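Local coordinates for 336aa long hypothetical dTDP-glucose 4,6-dehydratase (Pyrococcus horikoshii, PDB 2HUN), which binds NAD in a Rossmann-type fold and probably acts as a dTDP-glucose 4,6-dehydratase, removing water from a nucleotide-activated sugar, at residues A[127-131]-A[176-180]; A[238-243]-A[283-288]. All coordinates share one frame; numbering follows the deposited sequence.

Interaction 1: A[127-131]-A[176-180]; sequences TDEVY and TRCTN. With NAD (nicotinamide-adenine-dinucleotide), chain C.
Arg-177 and Tyr-131 meet with their flat groups almost perpendicular, ring and guanidinium planes 85° apart. The arginine chain runs extended from CG to NE past Val-130 CG2, which carries NH1 to the tyrosine hydroxyl: NH1 donates to OH over 2.9 Å, and the oxygen lies in the guanidinium plane at its edge. Val-130 CG2 sits over one guanidinium face, 3.5 Å from Arg-177 NE, and also against one face of the Tyr-131 ring, so a single methyl fills the corner between the two planes. The far end of the arginine is held by a salt bridge from NH2 to Asp-159, and the tyrosine hydroxyl also pairs with Asn-241.

Thr-127 and Cys-178 are paired as neighbours in parallel strands, with both side chains on the sheet face that carries the nicotinamide. Cys-178 SG comes within 3.4 Å of NAD C5N, while Thr-127 CB lies 3.6 Å from C6N. Thr-127 OG1, anti to its own nitrogen (chi1 174°), accepts from Glu-129 N at 3.0 Å along an almost straight bond, forming an ST turn just after the strand. The amide between them, Asp-128 N, donates to Cys-178 O at 3.2 Å, from well above the carbonyl plane. The Asp-128 carboxylate crosses Thr-179 at about a right angle, with OD2 3.7 Å from Thr-179 CA. One water links OD1 and another OD2 to Asn-180 OD1, the latter's bond to Asn-180 being weak.

The chemistry thus divides: a buried arginine, probably balanced by Asp-159, fixes the turn on one side, while small side chains and backbone carbonyls meet the nicotinamide on the other, Thr-179 O lying 3.2 Å from C4N, the carbon that takes up hydride in NAD-dependent chemistry.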
loop_
_atom_site.group_PDB
_atom_site.type_symbol
_atom_site.label_atom_id
_atom_site.label_comp_id
_atom_site.label_asym_id
_atom_site.label_seq_id
_atom_site.Cartn_x
_atom_site.Cartn_y
_atom_site.Cartn_z
ATOM N N THR A 127 -7.158 6.203 6.868
ATOM C CA THR A 127 -8.558 6.448 6.517
ATOM C C THR A 127 -9.419 5.277 6.050
ATOM O O THR A 127 -8.921 4.283 5.514
ATOM C CB THR A 127 -8.632 7.522 5.415
ATOM O OG1 THR A 127 -9.984 7.675 4.974
ATOM C CG2 THR A 127 -7.775 7.121 4.243
ATOM N N ASP A 128 -10.728 5.434 6.226
ATOM C CA ASP A 128 -11.704 4.424 5.818
ATOM C C ASP A 128 -11.739 4.328 4.293
ATOM O O ASP A 128 -12.255 3.361 3.729
ATOM C CB ASP A 128 -13.098 4.785 6.366
ATOM C CG ASP A 128 -13.658 6.099 5.790
ATOM O OD1 ASP A 128 -12.874 6.975 5.367
ATOM O OD2 ASP A 128 -14.897 6.258 5.779
ATOM N N GLU A 129 -11.172 5.329 3.625
ATOM C CA GLU A 129 -11.153 5.335 2.168
ATOM C C GLU A 129 -10.215 4.300 1.555
ATOM O O GLU A 129 -10.336 3.987 0.369
ATOM C CB GLU A 129 -10.795 6.728 1.634
ATOM C CG GLU A 129 -11.920 7.753 1.763
ATOM C CD GLU A 129 -11.581 9.070 1.079
ATOM O OE1 GLU A 129 -11.428 9.081 -0.160
ATOM O OE2 GLU A 129 -11.456 10.091 1.782
ATOM N N VAL A 130 -9.288 3.760 2.341
ATOM C CA VAL A 130 -8.364 2.765 1.794
ATOM C C VAL A 130 -9.101 1.540 1.264
ATOM O O VAL A 130 -8.653 0.914 0.312
ATOM C CB VAL A 130 -7.319 2.302 2.837
ATOM C CG1 VAL A 130 -6.341 3.433 3.130
ATOM C CG2 VAL A 130 -8.018 1.848 4.115
ATOM N N TYR A 131 -10.238 1.218 1.875
ATOM C CA TYR A 131 -11.044 0.066 1.476
ATOM C C TYR A 131 -11.924 0.271 0.243
ATOM O O TYR A 131 -12.462 -0.689 -0.305
ATOM C CB TYR A 131 -12.014 -0.312 2.593
ATOM C CG TYR A 131 -11.375 -0.702 3.907
ATOM C CD1 TYR A 131 -10.816 -1.968 4.088
ATOM C CD2 TYR A 131 -11.364 0.185 4.983
ATOM C CE1 TYR A 131 -10.269 -2.346 5.313
ATOM C CE2 TYR A 131 -10.818 -0.178 6.214
ATOM C CZ TYR A 131 -10.275 -1.447 6.372
ATOM O OH TYR A 131 -9.745 -1.819 7.583
ATOM N N THR A 176 -4.470 3.033 12.712
ATOM C CA THR A 176 -5.877 3.330 12.949
ATOM C C THR A 176 -6.515 3.792 11.634
ATOM O O THR A 176 -5.852 4.412 10.792
ATOM C CB THR A 176 -6.066 4.444 14.011
ATOM O OG1 THR A 176 -5.377 5.631 13.597
ATOM C CG2 THR A 176 -5.518 3.993 15.358
ATOM N N ARG A 177 -7.791 3.472 11.455
ATOM C CA ARG A 177 -8.534 3.881 10.266
ATOM C C ARG A 177 -9.901 4.355 10.744
ATOM O O ARG A 177 -10.676 3.583 11.321
ATOM C CB ARG A 177 -8.681 2.709 9.277
ATOM C CG ARG A 177 -7.396 2.365 8.521
ATOM C CD ARG A 177 -7.533 1.064 7.749
ATOM N NE ARG A 177 -6.321 0.708 7.010
ATOM C CZ ARG A 177 -6.072 -0.524 6.566
ATOM N NH1 ARG A 177 -6.950 -1.493 6.798
ATOM N NH2 ARG A 177 -4.959 -0.785 5.892
ATOM N N CYS A 178 -10.194 5.628 10.507
ATOM C CA CYS A 178 -11.453 6.204 10.954
ATOM C C CYS A 178 -12.288 6.796 9.827
ATOM O O CYS A 178 -11.786 7.095 8.741
ATOM C CB CYS A 178 -11.174 7.306 11.975
ATOM S SG CYS A 178 -10.334 8.716 11.222
ATOM N N THR A 179 -13.567 6.992 10.122
ATOM C CA THR A 179 -14.505 7.555 9.169
ATOM C C THR A 179 -14.402 9.078 9.200
ATOM O O THR A 179 -13.399 9.629 9.647
ATOM C CB THR A 179 -15.944 7.124 9.510
ATOM O OG1 THR A 179 -16.294 7.619 10.805
ATOM C CG2 THR A 179 -16.045 5.609 9.522
ATOM N N ASN A 180 -15.449 9.756 8.746
ATOM C CA ASN A 180 -15.450 11.214 8.696
ATOM C C ASN A 180 -15.500 11.904 10.054
ATOM O O ASN A 180 -16.410 11.663 10.843
ATOM C CB ASN A 180 -16.621 11.684 7.843
ATOM C CG ASN A 180 -16.628 11.045 6.479
ATOM O OD1 ASN A 180 -15.786 11.349 5.632
ATOM N ND2 ASN A 180 -17.573 10.132 6.263
HETATM P PA NAD C . -5.632 18.455 7.773
HETATM O O1A NAD C . -5.519 18.647 6.319
HETATM O O2A NAD C . -6.527 19.346 8.565
HETATM O O5B NAD C . -4.157 18.606 8.385
HETATM C C5B NAD C . -3.028 17.845 7.930
HETATM C C4B NAD C . -1.846 18.434 8.710
HETATM O O4B NAD C . -0.633 17.724 8.392
HETATM C C3B NAD C . -1.608 19.924 8.332
HETATM O O3B NAD C . -1.403 20.713 9.516
HETATM C C2B NAD C . -0.403 19.851 7.377
HETATM O O2B NAD C . 0.412 21.020 7.291
HETATM C C1B NAD C . 0.352 18.632 7.909
HETATM N N9A NAD C . 1.180 17.943 6.895
HETATM C C8A NAD C . 0.807 17.469 5.692
HETATM N N7A NAD C . 1.860 16.916 5.091
HETATM C C5A NAD C . 2.912 17.027 5.896
HETATM C C6A NAD C . 4.280 16.646 5.819
HETATM N N6A NAD C . 4.805 16.027 4.770
HETATM N N1A NAD C . 5.101 16.959 6.928
HETATM C C2A NAD C . 4.568 17.621 8.045
HETATM N N3A NAD C . 3.280 17.981 8.115
HETATM C C4A NAD C . 2.477 17.685 7.060
HETATM O O3 NAD C . -6.272 17.007 7.916
HETATM P PN NAD C . -6.767 16.084 9.103
HETATM O O1N NAD C . -8.200 15.870 8.749
HETATM O O2N NAD C . -6.539 16.702 10.425
HETATM O O5D NAD C . -6.031 14.666 8.857
HETATM C C5D NAD C . -5.202 14.013 9.822
HETATM C C4D NAD C . -5.045 12.524 9.423
HETATM O O4D NAD C . -6.276 11.810 9.626
HETATM C C3D NAD C . -4.630 12.346 7.957
HETATM O O3D NAD C . -3.603 11.322 7.894
HETATM C C2D NAD C . -5.946 11.895 7.263
HETATM O O2D NAD C . -5.647 11.066 6.136
HETATM C C1D NAD C . -6.656 11.169 8.393
HETATM N N1N NAD C . -8.131 11.153 8.299
HETATM C C2N NAD C . -8.924 12.341 8.435
HETATM C C3N NAD C . -10.323 12.237 8.346
HETATM C C7N NAD C . -11.241 13.472 8.494
HETATM O O7N NAD C . -12.463 13.298 8.583
HETATM N N7N NAD C . -10.704 14.685 8.540
HETATM C C4N NAD C . -10.933 10.976 8.121
HETATM C C5N NAD C . -10.136 9.820 7.987
HETATM C C6N NAD C . -8.736 9.893 8.076
HETATM O O HOH W 1 -13.093 9.805 6.017
HETATM O O HOH W 2 -15.563 8.507 3.855
#

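Interaction 2: A[238-243]-A[283-288]; sequences EIYNIS and LDSWKI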
loop_
_atom_site.group_PDB
_atom_site.type_symbol
_atom_site.label_atom_id
_atom_site.label_comp_id
_atom_site.label_asym_id
_atom_site.label_seq_id
_atom_site.Cartn_x
_atom_site.Cartn_y
_atom_site.Cartn_z
ATOM N N GLU A 238 -1.085 -4.525 14.646
ATOM C CA GLU A 238 -2.539 -4.558 14.479
ATOM C C GLU A 238 -3.160 -3.277 13.922
ATOM O O GLU A 238 -2.731 -2.168 14.238
ATOM C CB GLU A 238 -3.230 -4.865 15.812
ATOM C CG GLU A 238 -2.919 -6.217 16.432
ATOM C CD GLU A 238 -3.395 -7.384 15.584
ATOM O OE1 GLU A 238 -4.256 -7.173 14.705
ATOM O OE2 GLU A 238 -2.918 -8.517 15.807
ATOM N N ILE A 239 -4.187 -3.448 13.094
ATOM C CA ILE A 239 -4.912 -2.324 12.529
ATOM C C ILE A 239 -6.226 -2.213 13.307
ATOM O O ILE A 239 -6.843 -3.232 13.656
ATOM C CB ILE A 239 -5.221 -2.536 11.029
ATOM C CG1 ILE A 239 -3.914 -2.677 10.240
ATOM C CG2 ILE A 239 -6.037 -1.356 10.489
ATOM C CD1 ILE A 239 -4.121 -2.835 8.744
ATOM N N TYR A 240 -6.642 -0.982 13.589
ATOM C CA TYR A 240 -7.869 -0.740 14.331
ATOM C C TYR A 240 -8.810 0.221 13.601
ATOM O O TYR A 240 -8.498 1.402 13.439
ATOM C CB TYR A 240 -7.542 -0.156 15.718
ATOM C CG TYR A 240 -6.832 -1.103 16.660
ATOM C CD1 TYR A 240 -7.542 -2.060 17.393
ATOM C CD2 TYR A 240 -5.446 -1.042 16.819
ATOM C CE1 TYR A 240 -6.882 -2.934 18.268
ATOM C CE2 TYR A 240 -4.782 -1.906 17.681
ATOM C CZ TYR A 240 -5.501 -2.845 18.404
ATOM O OH TYR A 240 -4.834 -3.677 19.265
ATOM N N ASN A 241 -9.957 -0.288 13.154
ATOM C CA ASN A 241 -10.946 0.548 12.480
ATOM C C ASN A 241 -11.621 1.349 13.583
ATOM O O ASN A 241 -11.812 0.844 14.685
ATOM C CB ASN A 241 -12.041 -0.284 11.789
ATOM C CG ASN A 241 -11.627 -0.831 10.436
ATOM O OD1 ASN A 241 -10.683 -0.350 9.796
ATOM N ND2 ASN A 241 -12.364 -1.835 9.976
ATOM N N ILE A 242 -12.005 2.582 13.277
ATOM C CA ILE A 242 -12.684 3.441 14.246
ATOM C C ILE A 242 -13.887 4.073 13.552
ATOM O O ILE A 242 -13.727 4.843 12.603
ATOM C CB ILE A 242 -11.760 4.572 14.755
ATOM C CG1 ILE A 242 -10.464 3.980 15.324
ATOM C CG2 ILE A 242 -12.480 5.380 15.823
ATOM C CD1 ILE A 242 -9.417 5.028 15.706
ATOM N N SER A 243 -15.083 3.736 14.032
ATOM C CA SER A 243 -16.325 4.245 13.470
ATOM C C SER A 243 -17.404 4.341 14.540
ATOM O O SER A 243 -17.444 3.546 15.482
ATOM C CB SER A 243 -16.812 3.339 12.329
ATOM O OG SER A 243 -17.109 2.035 12.802
ATOM N N LEU A 283 -17.079 1.199 7.896
ATOM C CA LEU A 283 -16.094 0.439 8.651
ATOM C C LEU A 283 -16.718 -0.348 9.796
ATOM O O LEU A 283 -17.599 0.140 10.502
ATOM C CB LEU A 283 -15.025 1.365 9.241
ATOM C CG LEU A 283 -14.208 2.261 8.310
ATOM C CD1 LEU A 283 -13.039 2.832 9.100
ATOM C CD2 LEU A 283 -13.700 1.476 7.121
ATOM N N ASP A 284 -16.236 -1.574 9.961
ATOM C CA ASP A 284 -16.670 -2.461 11.031
ATOM C C ASP A 284 -15.640 -2.216 12.142
ATOM O O ASP A 284 -14.490 -2.629 12.011
ATOM C CB ASP A 284 -16.576 -3.918 10.565
ATOM C CG ASP A 284 -16.925 -4.915 11.660
ATOM O OD1 ASP A 284 -16.681 -4.619 12.855
ATOM O OD2 ASP A 284 -17.427 -6.009 11.317
ATOM N N SER A 285 -16.038 -1.541 13.217
ATOM C CA SER A 285 -15.101 -1.276 14.308
ATOM C C SER A 285 -15.277 -2.190 15.526
ATOM O O SER A 285 -15.090 -1.764 16.666
ATOM C CB SER A 285 -15.191 0.193 14.746
ATOM O OG SER A 285 -16.520 0.550 15.076
ATOM N N TRP A 286 -15.619 -3.449 15.283
ATOM C CA TRP A 286 -15.796 -4.405 16.375
ATOM C C TRP A 286 -14.471 -4.765 17.060
ATOM O O TRP A 286 -14.427 -4.970 18.273
ATOM C CB TRP A 286 -16.448 -5.688 15.857
ATOM C CG TRP A 286 -16.502 -6.761 16.886
ATOM C CD1 TRP A 286 -15.838 -7.956 16.861
ATOM C CD2 TRP A 286 -17.227 -6.730 18.122
ATOM N NE1 TRP A 286 -16.106 -8.671 18.006
ATOM C CE2 TRP A 286 -16.954 -7.942 18.798
ATOM C CE3 TRP A 286 -18.082 -5.795 18.727
ATOM C CZ2 TRP A 286 -17.506 -8.244 20.054
ATOM C CZ3 TRP A 286 -18.631 -6.097 19.977
ATOM C CH2 TRP A 286 -18.338 -7.312 20.625
ATOM N N LYS A 287 -13.394 -4.839 16.286
ATOM C CA LYS A 287 -12.087 -5.197 16.836
ATOM C C LYS A 287 -11.675 -4.307 18.005
ATOM O O LYS A 287 -11.353 -4.795 19.088
ATOM C CB LYS A 287 -11.027 -5.135 15.735
ATOM C CG LYS A 287 -9.618 -5.550 16.160
ATOM C CD LYS A 287 -8.702 -5.595 14.942
ATOM C CE LYS A 287 -7.290 -6.008 15.292
ATOM N NZ LYS A 287 -6.433 -6.043 14.069
ATOM N N ILE A 288 -11.698 -2.997 17.789
ATOM C CA ILE A 288 -11.314 -2.066 18.832
ATOM C C ILE A 288 -12.308 -2.106 19.987
ATOM O O ILE A 288 -11.934 -1.914 21.146
ATOM C CB ILE A 288 -11.160 -0.626 18.261
ATOM C CG1 ILE A 288 -10.359 0.231 19.242
ATOM C CG2 ILE A 288 -12.530 -0.008 17.978
ATOM C CD1 ILE A 288 -10.008 1.613 18.709
HETATM O O HOH W 3 -12.136 -1.929 15.154
#
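Lys-287 NZ reaches the beginning of the 238-243 segment with two bonds, a salt bridge to Glu-238 OE1 at 2.5 Å, on the anti side of the carboxylate and somewhat out of its plane, and a bond to Ile-239 O at 2.9 Å in the carbonyl plane, on a lone pair. The lysine chain is fully extended and leaves the helix with CG anti to its nitrogen (chi1 -177°), its methylenes passing the Tyr-240 ring; Glu-238 bends at chi2 to meet the ammonium. Beside it, Ile-288 CB packs 4.0 Å from Tyr-240 CD1, and its CD1 reaches Ile-242 CG1.

Farther along, Asn-241 ND2 points straight at Asp-284 O, 3.0 Å away and in the amide plane, though ND2 stands well above the Asp-284 carbonyl plane; OD1 is hydrogen-bonded to Tyr-131 OH, which fixes which way round the amide lies. Ser-243 OG and Ser-285 OG share a 2.8 Å hydrogen bond, next to Leu-283 O. A water joins Asn-241 O to Ile-288 N in the first helical turn. Behind these contacts, Asp-284 OD1 accepts Trp-286 N at 2.9 Å, an Asx turn leading into the helix.

Strand 239-242 pairs in parallel with strand 172-182, while helix 286-292 lies against it and Ile-288 touches Val-230 of helix 220-233; that helix also packs on Tyr-240 through Val-230 and on Ile-242 through His-223 and Ala-226.

Both contacts are buried and reach one sheet: interaction 1 joins the end of strand 121-127 to strand 172-182, and strand 239-242, of interaction 2, follows on its other side. Interaction 1 lies nearer the centre of the chain, at the cofactor, whereas interaction 2 joins a strand to the start of a helix and has partly exposed residues, including its salt bridge, at the margin. They meet directly: Arg-177 O lies 2.6 Å from Ile-242 N, a probable hydrogen bond, and Tyr-131 OH is hydrogen-bonded to Asn-241 OD1. Both use a cationic side chain, Arg-177 buried in interaction 1 and Lys-287 partly exposed in interaction 2, but only interaction 1 turns carbonyls and small side chains to the nicotinamide.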